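Local structure of serine protease inhibitor 2 (Anopheles gambiae, 3PZF) at residues Gly161-Ile166 with Lys289-Glu294; Val41-Phe46 with Ile333-Gly338; Glu32-His37 with Ala389-Asn394; Ile108-Phe113 with Tyr132-Glu137. The protein inhibits the serine proteases CLIPB4, CLIPB9 and CLIPB10, which prevents phenoloxidase activation and so restrains the melanization response of the mosquito. All blocks are in the same frame, centred on the assembly; numbering follows the deposited sequence. Where two conformers were deposited one is given.

Contact 1 (Gly161-Ile166 with Lys289-Glu294)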
# COMPACT_ATOMS: atom_id res chain seq x y z
N GLY A 161 0.96 10.23 14.37
CA GLY A 161 0.55 11.55 13.92
C GLY A 161 0.85 11.87 12.45
O GLY A 161 0.59 13.00 11.99
N ARG A 162 1.39 10.90 11.71
CA ARG A 162 1.72 11.12 10.30
C ARG A 162 0.43 11.37 9.55
O ARG A 162 0.40 12.18 8.62
CB ARG A 162 2.45 9.91 9.71
CG ARG A 162 2.81 10.03 8.22
CD ARG A 162 3.67 11.26 7.91
NE ARG A 162 3.93 11.35 6.47
CZ ARG A 162 3.07 11.83 5.57
NH1 ARG A 162 1.89 12.30 5.97
NH2 ARG A 162 3.40 11.87 4.29
N LEU A 163 -0.62 10.67 9.96
CA LEU A 163 -1.96 10.85 9.41
C LEU A 163 -2.87 11.23 10.58
O LEU A 163 -2.77 10.65 11.66
CB LEU A 163 -2.49 9.54 8.80
CG LEU A 163 -1.63 8.82 7.75
CD1 LEU A 163 -2.30 7.52 7.32
CD2 LEU A 163 -1.35 9.74 6.55
N ARG A 164 -3.78 12.17 10.33
CA ARG A 164 -4.57 12.80 11.39
C ARG A 164 -6.06 12.54 11.25
O ARG A 164 -6.81 12.71 12.20
CB ARG A 164 -4.35 14.31 11.36
CG ARG A 164 -2.92 14.77 11.58
CD ARG A 164 -2.49 14.59 13.03
NE ARG A 164 -1.14 15.10 13.26
CZ ARG A 164 -0.70 15.56 14.42
NH1 ARG A 164 -1.49 15.58 15.49
NH2 ARG A 164 0.55 16.00 14.53
N GLU A 165 -6.52 12.18 10.06
CA GLU A 165 -7.94 11.95 9.87
C GLU A 165 -8.18 11.17 8.60
O GLU A 165 -7.37 11.18 7.67
CB GLU A 165 -8.72 13.27 9.78
CG GLU A 165 -8.48 14.03 8.49
CD GLU A 165 -7.16 14.79 8.50
OE1 GLU A 165 -6.47 14.86 7.45
OE2 GLU A 165 -6.82 15.33 9.58
N ILE A 166 -9.33 10.51 8.57
CA ILE A 166 -9.66 9.71 7.42
C ILE A 166 -11.14 9.79 7.07
O ILE A 166 -11.53 9.50 5.95
CB ILE A 166 -9.22 8.26 7.64
CG1 ILE A 166 -9.32 7.45 6.35
CG2 ILE A 166 -10.06 7.59 8.74
CD1 ILE A 166 -8.57 6.10 6.45
N LYS A 289 6.21 14.55 -0.48
CA LYS A 289 5.53 14.21 0.75
C LYS A 289 4.03 14.40 0.53
O LYS A 289 3.57 15.51 0.25
CB LYS A 289 6.01 15.14 1.87
CG LYS A 289 5.26 14.96 3.19
CD LYS A 289 5.82 15.85 4.26
CE LYS A 289 5.23 15.50 5.63
NZ LYS A 289 5.81 16.33 6.73
N PHE A 290 3.26 13.32 0.66
CA PHE A 290 1.82 13.44 0.45
C PHE A 290 1.09 12.26 1.09
O PHE A 290 1.70 11.30 1.56
CB PHE A 290 1.47 13.51 -1.06
CG PHE A 290 1.67 12.18 -1.82
CD1 PHE A 290 0.61 11.31 -2.07
CD2 PHE A 290 2.92 11.85 -2.32
CE1 PHE A 290 0.80 10.12 -2.78
CE2 PHE A 290 3.13 10.65 -3.01
CZ PHE A 290 2.07 9.79 -3.26
N ASP A 291 -0.22 12.36 1.12
CA ASP A 291 -1.01 11.23 1.55
C ASP A 291 -2.18 11.03 0.61
O ASP A 291 -2.49 11.87 -0.24
CB ASP A 291 -1.44 11.40 3.01
CG ASP A 291 -2.10 12.68 3.27
OD1 ASP A 291 -3.18 12.92 2.69
OD2 ASP A 291 -1.55 13.45 4.08
N PHE A 292 -2.84 9.90 0.76
CA PHE A 292 -3.85 9.51 -0.21
C PHE A 292 -4.83 8.64 0.56
O PHE A 292 -4.42 7.70 1.25
CB PHE A 292 -3.25 8.72 -1.38
CG PHE A 292 -4.28 8.37 -2.43
CD1 PHE A 292 -4.71 9.32 -3.34
CD2 PHE A 292 -4.87 7.10 -2.45
CE1 PHE A 292 -5.68 9.01 -4.29
CE2 PHE A 292 -5.84 6.79 -3.40
CZ PHE A 292 -6.24 7.75 -4.32
N SER A 293 -6.09 9.00 0.49
CA SER A 293 -7.15 8.30 1.22
C SER A 293 -8.22 7.92 0.20
O SER A 293 -8.48 8.67 -0.73
CB SER A 293 -7.75 9.24 2.27
OG SER A 293 -8.58 8.53 3.17
N GLU A 294 -8.86 6.77 0.39
CA GLU A 294 -9.92 6.37 -0.54
C GLU A 294 -10.89 5.40 0.13
O GLU A 294 -10.49 4.59 0.96
CB GLU A 294 -9.34 5.72 -1.80
CG GLU A 294 -10.41 5.39 -2.84
CD GLU A 294 -9.85 5.09 -4.21
OE1 GLU A 294 -8.75 4.50 -4.29
OE2 GLU A 294 -10.51 5.45 -5.21
O HOH W 1 1.18 14.15 3.63
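Arg162 carries most of the polar contact with strand segment 289-294. Its CG is anti to the backbone N (chi1 179°), and the chain bends at chi2. Its NH2 makes a weak hydrogen bond to Phe290 O at 3.3 Å, bent to 134° at the hydrogen. On the other branch, Arg162 NH1 and Asp291 OD2 are 4.1 Å apart, too far for a salt bridge. A water bridges them, accepting from Arg162 NH1 and donating to Asp291 OD2 at 2.9 Å. Asp291 OD2 lies at the guanidinium edge, and the two planes are 61° apart. The strongest partner of Arg162 lies outside both segments: its NE forms a salt bridge with Glu347, in the hinge region required for binding the peptidase.

Lys289 adds an aliphatic contact, its CG 3.8 Å from Arg162 NH2. The side chains run antiparallel past each other, and Lys289 CE lies 4.2 Å above the centre of one Arg162 guanidinium face. Lys289 NZ stays 5.3 Å from Arg162 NE.

Leu163 CD2 rests on Asp291 CB at 3.9 Å. Farther on, Ile166 packs against the Ser293 side chain, which was modelled in two conformers. Behind them, Leu163 and Ile166 also touch Val155 of helix 144-158, so the segment joins that helix to the face of the large serpin sheet.

The two strand links of Arg162 are a weak bond and a water bridge. The geometry is consistent with an arginine held mainly by the hinge glutamate and steadied by the strand, with Asp291 probably moderating the positive charge of the Arg162-Lys289 pair.

Contact 2 (Val41-Phe46 with Ile333-Gly338)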
# COMPACT_ATOMS: atom_id res chain seq x y z
N VAL A 41 -0.68 9.14 -6.06
CA VAL A 41 -1.45 8.11 -5.39
C VAL A 41 -0.47 7.33 -4.53
O VAL A 41 0.66 7.10 -4.96
CB VAL A 41 -2.11 7.13 -6.38
CG1 VAL A 41 -2.78 5.95 -5.62
CG2 VAL A 41 -3.15 7.82 -7.25
N VAL A 42 -0.89 6.90 -3.33
CA VAL A 42 -0.11 5.88 -2.61
C VAL A 42 -1.12 5.01 -1.84
O VAL A 42 -2.11 5.51 -1.27
CB VAL A 42 0.94 6.53 -1.66
CG1 VAL A 42 0.26 7.36 -0.57
CG2 VAL A 42 1.86 5.49 -1.04
N LEU A 43 -0.93 3.70 -1.90
CA LEU A 43 -1.78 2.80 -1.13
C LEU A 43 -0.97 1.58 -0.68
O LEU A 43 0.22 1.44 -1.00
CB LEU A 43 -2.98 2.37 -2.00
CG LEU A 43 -2.60 1.46 -3.17
CD1 LEU A 43 -3.71 0.39 -3.38
CD2 LEU A 43 -2.36 2.23 -4.46
N SER A 44 -1.61 0.70 0.09
CA SER A 44 -0.92 -0.52 0.52
C SER A 44 -1.69 -1.73 0.01
O SER A 44 -2.68 -2.14 0.61
CB SER A 44 -0.79 -0.57 2.04
OG SER A 44 -0.25 -1.84 2.44
N PRO A 45 -1.25 -2.30 -1.13
CA PRO A 45 -2.03 -3.40 -1.71
C PRO A 45 -2.04 -4.59 -0.78
O PRO A 45 -3.07 -5.24 -0.63
CB PRO A 45 -1.30 -3.73 -3.03
CG PRO A 45 -0.46 -2.46 -3.33
CD PRO A 45 -0.13 -1.85 -2.00
N PHE A 46 -0.91 -4.89 -0.15
CA PHE A 46 -0.90 -6.02 0.78
C PHE A 46 -1.96 -5.80 1.89
O PHE A 46 -2.68 -6.73 2.27
CB PHE A 46 0.48 -6.17 1.41
CG PHE A 46 0.50 -7.15 2.55
CD1 PHE A 46 0.35 -8.50 2.30
CD2 PHE A 46 0.67 -6.72 3.87
CE1 PHE A 46 0.35 -9.42 3.35
CE2 PHE A 46 0.70 -7.66 4.92
CZ PHE A 46 0.52 -9.00 4.65
N ILE A 333 -15.38 0.73 3.46
CA ILE A 333 -13.99 0.39 3.73
C ILE A 333 -13.14 1.60 3.38
O ILE A 333 -13.24 2.14 2.28
CB ILE A 333 -13.51 -0.82 2.88
CG1 ILE A 333 -14.39 -2.04 3.18
CG2 ILE A 333 -12.05 -1.13 3.17
CD1 ILE A 333 -14.05 -3.27 2.35
N PHE A 334 -12.32 2.04 4.32
CA PHE A 334 -11.45 3.19 4.07
C PHE A 334 -9.99 2.78 4.25
O PHE A 334 -9.66 2.03 5.17
CB PHE A 334 -11.76 4.33 5.05
CG PHE A 334 -13.13 4.94 4.90
CD1 PHE A 334 -13.40 5.85 3.89
CD2 PHE A 334 -14.14 4.64 5.80
CE1 PHE A 334 -14.65 6.43 3.75
CE2 PHE A 334 -15.41 5.20 5.67
CZ PHE A 334 -15.66 6.10 4.65
N GLN A 335 -9.11 3.28 3.38
CA GLN A 335 -7.69 3.08 3.59
C GLN A 335 -6.98 4.42 3.41
O GLN A 335 -7.34 5.19 2.51
CB GLN A 335 -7.10 2.08 2.59
CG GLN A 335 -5.60 1.94 2.76
CD GLN A 335 -4.97 0.82 1.91
OE1 GLN A 335 -4.62 -0.26 2.41
NE2 GLN A 335 -4.75 1.11 0.64
N LYS A 336 -6.01 4.71 4.25
CA LYS A 336 -5.20 5.92 4.02
C LYS A 336 -3.73 5.59 4.27
O LYS A 336 -3.40 4.77 5.12
CB LYS A 336 -5.63 7.06 4.93
CG LYS A 336 -4.90 8.41 4.64
CD LYS A 336 -5.68 9.59 5.33
CE LYS A 336 -5.18 10.96 4.84
NZ LYS A 336 -6.03 12.14 5.37
N ALA A 337 -2.86 6.23 3.49
CA ALA A 337 -1.41 6.01 3.58
C ALA A 337 -0.70 7.33 3.33
O ALA A 337 -1.12 8.08 2.46
CB ALA A 337 -0.97 5.00 2.54
N GLY A 338 0.38 7.59 4.06
CA GLY A 338 1.23 8.74 3.73
C GLY A 338 2.59 8.24 3.28
O GLY A 338 3.02 7.16 3.66
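Ser44, approached by Gln335 of the crossing strand 333-338, has its OG gripped by several groups. OG hydrogen-bonds Leu387 O and Ser47 OG, and as N-cap it also caps a backbone N just past its segment, at the start of helix 45-58.

Gln335 CG is anti to the backbone N (chi1 177°), and the chain stays extended beyond it. This carries Gln335 CD to 3.8 Å from Ser44 N. The amide end also lies beside Leu43 CB.

Two residues farther along the strand, Ala337 meets Val42, which precedes Leu43. Val42 CG1 packs on Ala337 CB at 4.1 Å and lies 3.4 Å from Ala337 O. Ala337 CB in turn faces Val42 O at 4.0 Å. This methyl lies where the strands pass closely, their axes 6.1 Å apart at an angle of 112°.

The place probably corresponds to the shutter region, as in other serpins, beneath the large sheet at the start of helix 45-58. All the touching residues are buried. The buried Ser44 OG is satisfied by Leu387 and Ser47, while the Gln335 amide brings a polar group to the buried Ser44 backbone and may help to satisfy it.

Contact 3 (Glu32-His37 with Ala389-Asn394)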
# COMPACT_ATOMS: atom_id res chain seq x y z
N GLU A 32 -6.28 -0.34 -11.14
CA GLU A 32 -7.63 0.22 -11.05
C GLU A 32 -7.62 1.58 -10.36
O GLU A 32 -8.29 2.51 -10.79
CB GLU A 32 -8.55 -0.74 -10.28
CG GLU A 32 -9.96 -0.21 -10.00
CD GLU A 32 -10.79 0.02 -11.26
OE1 GLU A 32 -10.55 -0.67 -12.27
OE2 GLU A 32 -11.67 0.90 -11.25
N ILE A 33 -6.88 1.69 -9.27
CA ILE A 33 -6.81 2.96 -8.56
C ILE A 33 -6.11 3.99 -9.44
O ILE A 33 -6.61 5.09 -9.62
CB ILE A 33 -6.06 2.82 -7.21
CG1 ILE A 33 -6.71 1.74 -6.30
CG2 ILE A 33 -6.07 4.12 -6.49
CD1 ILE A 33 -8.17 1.96 -6.07
N PHE A 34 -4.95 3.64 -9.99
CA PHE A 34 -4.15 4.63 -10.73
C PHE A 34 -4.91 5.20 -11.94
O PHE A 34 -4.86 6.40 -12.22
CB PHE A 34 -2.83 4.01 -11.23
CG PHE A 34 -1.79 3.78 -10.15
CD1 PHE A 34 -2.06 3.98 -8.80
CD2 PHE A 34 -0.52 3.34 -10.52
CE1 PHE A 34 -1.07 3.73 -7.82
CE2 PHE A 34 0.46 3.09 -9.55
CZ PHE A 34 0.20 3.28 -8.22
N LYS A 35 -5.63 4.32 -12.65
CA LYS A 35 -6.36 4.72 -13.86
C LYS A 35 -7.49 5.70 -13.55
O LYS A 35 -7.97 6.38 -14.45
CB LYS A 35 -6.96 3.48 -14.54
CG LYS A 35 -5.95 2.67 -15.37
N ASN A 36 -7.91 5.76 -12.29
CA ASN A 36 -9.02 6.63 -11.91
C ASN A 36 -8.62 7.88 -11.11
O ASN A 36 -9.48 8.65 -10.67
CB ASN A 36 -10.05 5.81 -11.11
CG ASN A 36 -10.94 4.98 -12.01
OD1 ASN A 36 -12.00 5.44 -12.44
ND2 ASN A 36 -10.51 3.76 -12.32
N HIS A 37 -7.32 8.10 -10.91
CA HIS A 37 -6.87 9.30 -10.21
C HIS A 37 -5.75 9.97 -10.99
O HIS A 37 -4.75 9.33 -11.28
CB HIS A 37 -6.38 8.94 -8.80
CG HIS A 37 -7.48 8.57 -7.86
ND1 HIS A 37 -8.04 7.31 -7.83
CD2 HIS A 37 -8.14 9.30 -6.92
CE1 HIS A 37 -9.00 7.28 -6.93
NE2 HIS A 37 -9.09 8.47 -6.36
N ALA A 389 2.40 0.97 -2.79
CA ALA A 389 2.47 1.16 -4.25
C ALA A 389 1.95 2.55 -4.54
O ALA A 389 1.02 3.02 -3.88
CB ALA A 389 1.62 0.15 -4.98
N GLY A 390 2.51 3.25 -5.52
CA GLY A 390 2.00 4.59 -5.77
C GLY A 390 2.52 5.12 -7.08
O GLY A 390 3.31 4.45 -7.78
N LYS A 391 2.10 6.34 -7.41
CA LYS A 391 2.69 7.00 -8.56
C LYS A 391 2.80 8.47 -8.26
O LYS A 391 2.09 9.01 -7.42
CB LYS A 391 1.84 6.77 -9.81
CG LYS A 391 0.43 7.28 -9.67
CD LYS A 391 -0.27 7.32 -11.01
CE LYS A 391 -1.67 7.94 -10.83
NZ LYS A 391 -2.34 8.21 -12.12
N ILE A 392 3.74 9.10 -8.94
CA ILE A 392 3.95 10.53 -8.81
C ILE A 392 3.53 11.17 -10.11
O ILE A 392 4.07 10.86 -11.15
CB ILE A 392 5.44 10.81 -8.55
CG1 ILE A 392 5.85 10.24 -7.19
CG2 ILE A 392 5.76 12.31 -8.62
CD1 ILE A 392 5.00 10.78 -6.01
N GLU A 393 2.52 12.04 -10.06
CA GLU A 393 2.13 12.85 -11.21
C GLU A 393 2.61 14.31 -11.07
O GLU A 393 2.79 15.02 -12.07
CB GLU A 393 0.60 12.84 -11.32
CG GLU A 393 -0.02 11.50 -11.65
CD GLU A 393 0.07 11.14 -13.12
OE1 GLU A 393 0.77 11.86 -13.90
OE2 GLU A 393 -0.55 10.13 -13.50
N ASN A 394 2.83 14.74 -9.84
CA ASN A 394 3.21 16.14 -9.55
C ASN A 394 3.82 16.19 -8.16
O ASN A 394 3.10 16.34 -7.16
CB ASN A 394 1.95 17.03 -9.58
CG ASN A 394 2.24 18.51 -9.25
OD1 ASN A 394 3.39 18.92 -9.07
ND2 ASN A 394 1.19 19.31 -9.16
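Phe34 and Lys391 lie against each other in opposite directions, the lysine chain running across one face of the ring. Lys391 CG stands over the ring centre, 4.0 Å from the centroid and 3° off the normal, a CH-pi contact. Its neighbours spread over the same face, with Lys391 CB 3.9 Å from Phe34 CE2 and Lys391 CD 3.9 Å from Phe34 CG. The edge of the ring is turned to the strand backbone, where Gly390 N lies in its plane.

The first torsion of Lys391 sets CG between the backbone N and the carbonyl carbon (chi1 59°). From there the chain is extended, and its ammonium lies near the end of helix 24-35. NZ has three partners. It donates to His37 O at 2.8 Å, almost in line with the carbonyl (172°). It also bonds Phe34 O at 3.1 Å. The third is a salt bridge from Lys391 NZ to Glu393 OE2 at 3.0 Å, on the anti lone pair of that oxygen. Phe34 O receives His37 N as well, which comes from the face opposite to NZ.

The loop after the helix is tied back too. His37 ND1 donates to Ile33 O at 3.2 Å, and Asn36 N reaches the same oxygen from the other face. The His37 ring also meets Phe292 edge-to-face.

The ammonium probably gains from the negative end of the helix as well as from Glu393. Lys391 thus ties down helix 24-35, the first helix of this serpin fold, where it packs on the paired antiparallel strands 41-43 and 386-392.

Contact 4 (Ile108-Phe113 with Tyr132-Glu137)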
# COMPACT_ATOMS: atom_id res chain seq x y z
N ILE A 108 1.19 -1.44 10.29
CA ILE A 108 -0.07 -1.60 9.59
C ILE A 108 -1.18 -1.71 10.65
O ILE A 108 -1.10 -2.55 11.56
CB ILE A 108 -0.04 -2.87 8.73
CG1 ILE A 108 0.99 -2.71 7.60
CG2 ILE A 108 -1.42 -3.18 8.14
CD1 ILE A 108 1.32 -4.10 6.97
N ALA A 109 -2.18 -0.85 10.57
CA ALA A 109 -3.22 -0.81 11.60
C ALA A 109 -4.58 -0.96 10.96
O ALA A 109 -4.89 -0.31 9.95
CB ALA A 109 -3.15 0.46 12.41
N THR A 110 -5.42 -1.81 11.55
CA THR A 110 -6.70 -2.14 10.96
C THR A 110 -7.73 -2.27 12.08
O THR A 110 -7.47 -2.93 13.09
CB THR A 110 -6.62 -3.51 10.19
OG1 THR A 110 -5.60 -3.47 9.19
CG2 THR A 110 -7.97 -3.86 9.52
N ASN A 111 -8.89 -1.65 11.90
CA ASN A 111 -9.96 -1.65 12.90
C ASN A 111 -11.33 -1.73 12.24
O ASN A 111 -11.61 -0.95 11.33
CB ASN A 111 -9.88 -0.35 13.73
CG ASN A 111 -10.55 -0.46 15.10
OD1 ASN A 111 -11.51 -1.21 15.29
ND2 ASN A 111 -10.07 0.34 16.05
N PHE A 112 -12.19 -2.62 12.72
CA PHE A 112 -13.62 -2.53 12.43
C PHE A 112 -14.25 -1.63 13.50
O PHE A 112 -14.11 -1.90 14.69
CB PHE A 112 -14.33 -3.86 12.55
CG PHE A 112 -13.97 -4.87 11.50
CD1 PHE A 112 -14.79 -5.07 10.40
CD2 PHE A 112 -12.86 -5.70 11.66
CE1 PHE A 112 -14.47 -6.05 9.45
CE2 PHE A 112 -12.57 -6.69 10.73
CZ PHE A 112 -13.38 -6.86 9.63
N PHE A 113 -14.93 -0.57 13.09
CA PHE A 113 -15.70 0.27 14.01
C PHE A 113 -17.18 -0.11 13.87
O PHE A 113 -17.79 0.10 12.83
CB PHE A 113 -15.46 1.75 13.67
CG PHE A 113 -14.04 2.22 13.93
CD1 PHE A 113 -13.64 2.55 15.22
CD2 PHE A 113 -13.10 2.28 12.90
CE1 PHE A 113 -12.36 2.96 15.48
CE2 PHE A 113 -11.80 2.69 13.16
CZ PHE A 113 -11.42 3.03 14.44
N TYR A 132 -4.08 -11.36 12.23
CA TYR A 132 -4.18 -10.26 11.26
C TYR A 132 -3.85 -8.92 11.88
O TYR A 132 -3.91 -7.88 11.21
CB TYR A 132 -5.59 -10.23 10.64
CG TYR A 132 -5.94 -11.56 9.98
CD1 TYR A 132 -5.36 -11.92 8.76
CD2 TYR A 132 -6.81 -12.46 10.59
CE1 TYR A 132 -5.66 -13.13 8.15
CE2 TYR A 132 -7.11 -13.67 9.99
CZ TYR A 132 -6.54 -14.00 8.78
OH TYR A 132 -6.85 -15.21 8.19
N HIS A 133 -3.49 -8.94 13.15
CA HIS A 133 -3.11 -7.73 13.86
C HIS A 133 -4.12 -6.62 13.62
O HIS A 133 -3.76 -5.46 13.35
CB HIS A 133 -1.68 -7.36 13.48
CG HIS A 133 -0.70 -8.42 13.89
ND1 HIS A 133 -0.38 -8.65 15.21
CD2 HIS A 133 -0.04 -9.36 13.17
CE1 HIS A 133 0.47 -9.66 15.28
NE2 HIS A 133 0.69 -10.11 14.06
N ALA A 134 -5.39 -7.01 13.71
CA ALA A 134 -6.55 -6.14 13.56
C ALA A 134 -7.41 -6.17 14.81
O ALA A 134 -7.39 -7.16 15.57
CB ALA A 134 -7.37 -6.59 12.36
N MET A 135 -8.20 -5.12 15.03
CA MET A 135 -9.06 -5.06 16.21
C MET A 135 -10.46 -4.60 15.83
O MET A 135 -10.70 -4.20 14.69
CB MET A 135 -8.45 -4.13 17.26
CG MET A 135 -7.16 -4.66 17.84
SD MET A 135 -6.53 -3.72 19.25
CE MET A 135 -5.09 -2.93 18.51
N LEU A 136 -11.39 -4.70 16.79
CA LEU A 136 -12.74 -4.22 16.64
C LEU A 136 -13.09 -3.37 17.84
O LEU A 136 -12.81 -3.74 18.99
CB LEU A 136 -13.73 -5.38 16.53
CG LEU A 136 -13.40 -6.35 15.38
CD1 LEU A 136 -12.57 -7.56 15.88
CD2 LEU A 136 -14.66 -6.83 14.69
N GLU A 137 -13.75 -2.25 17.57
CA GLU A 137 -14.15 -1.30 18.61
C GLU A 137 -15.61 -0.89 18.41
O GLU A 137 -16.05 -0.74 17.28
CB GLU A 137 -13.25 -0.08 18.47
CG GLU A 137 -13.35 0.95 19.56
CD GLU A 137 -12.29 2.03 19.39
OE1 GLU A 137 -12.59 3.20 19.66
OE2 GLU A 137 -11.17 1.69 18.96
O HOH W 2 -3.71 -5.36 10.10
O HOH W 3 -4.08 -2.87 14.19
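Phe112 and Leu136 both have CG anti to the carbonyl carbon, with chi1 at -69° and -56°. The two side chains therefore lie side by side and point the same way. Leu136 CD2 touches Phe112 CB at 3.7 Å. On the same face, Thr110 CB meets Ala134 CB at 3.8 Å. Thr110 and Ala134 lean toward helix 45-58, while Phe112 and Leu136 reach helix 122-132.

Glu137 has CG anti to the backbone N, and its extended chain runs alongside Phe113 on the other face. Glu137 OE2 comes 3.9 Å from Phe113 CE1, and the ring and carboxylate planes are 68° apart. Helix 144-158 packs on this face, where Trp154 meets the Phe113 ring edge-to-face.

The backbones are paired in parallel. Met135 N donates to Thr110 O at 3.0 Å. Phe112 N returns a bond to Met135 O at 2.9 Å, and Glu137 N donates to Phe112 O at 2.9 Å. Strand 105-115, helix 122-132 and strand 134-139 form a beta-alpha-beta unit at the margin of the large serpin sheet. Strand 105-115 continues the sheet inward by pairing with strand 177-188.

Where the second strand begins, water takes over from direct pairing. One water accepts from Thr110 N at 3.1 Å and donates to His133 O at 2.7 Å. His133 has positive phi, where the chain leaves helix 122-132. A second water donates to both Thr110 OG1 and Tyr132 O. Thr110 OG1 is also hydrogen-bonded to Asn181 OD1 on strand 177-188.

Overall arrangement
From the N terminus, contact 3 opens first, at the end of helix 24-35, and closes last, at strand 386-392. Contact 2 opens just after it, at 41-46, and closes at 333-338, so its loop lies within that of contact 3. Contacts 4 and 1 follow in series inside contact 2: 108-113 closes early with 132-137, and 161-166 closes later with 289-294. None cross. Contacts 1 and 2 share the neighbouring strands 277-295 and 332-341. Contacts 2 and 3 share the pairing of strands 41-43 and 386-392. Contact 4 touches contact 2 through Phe46 and Ile108, but its centre is about 26 Å from that of contact 3.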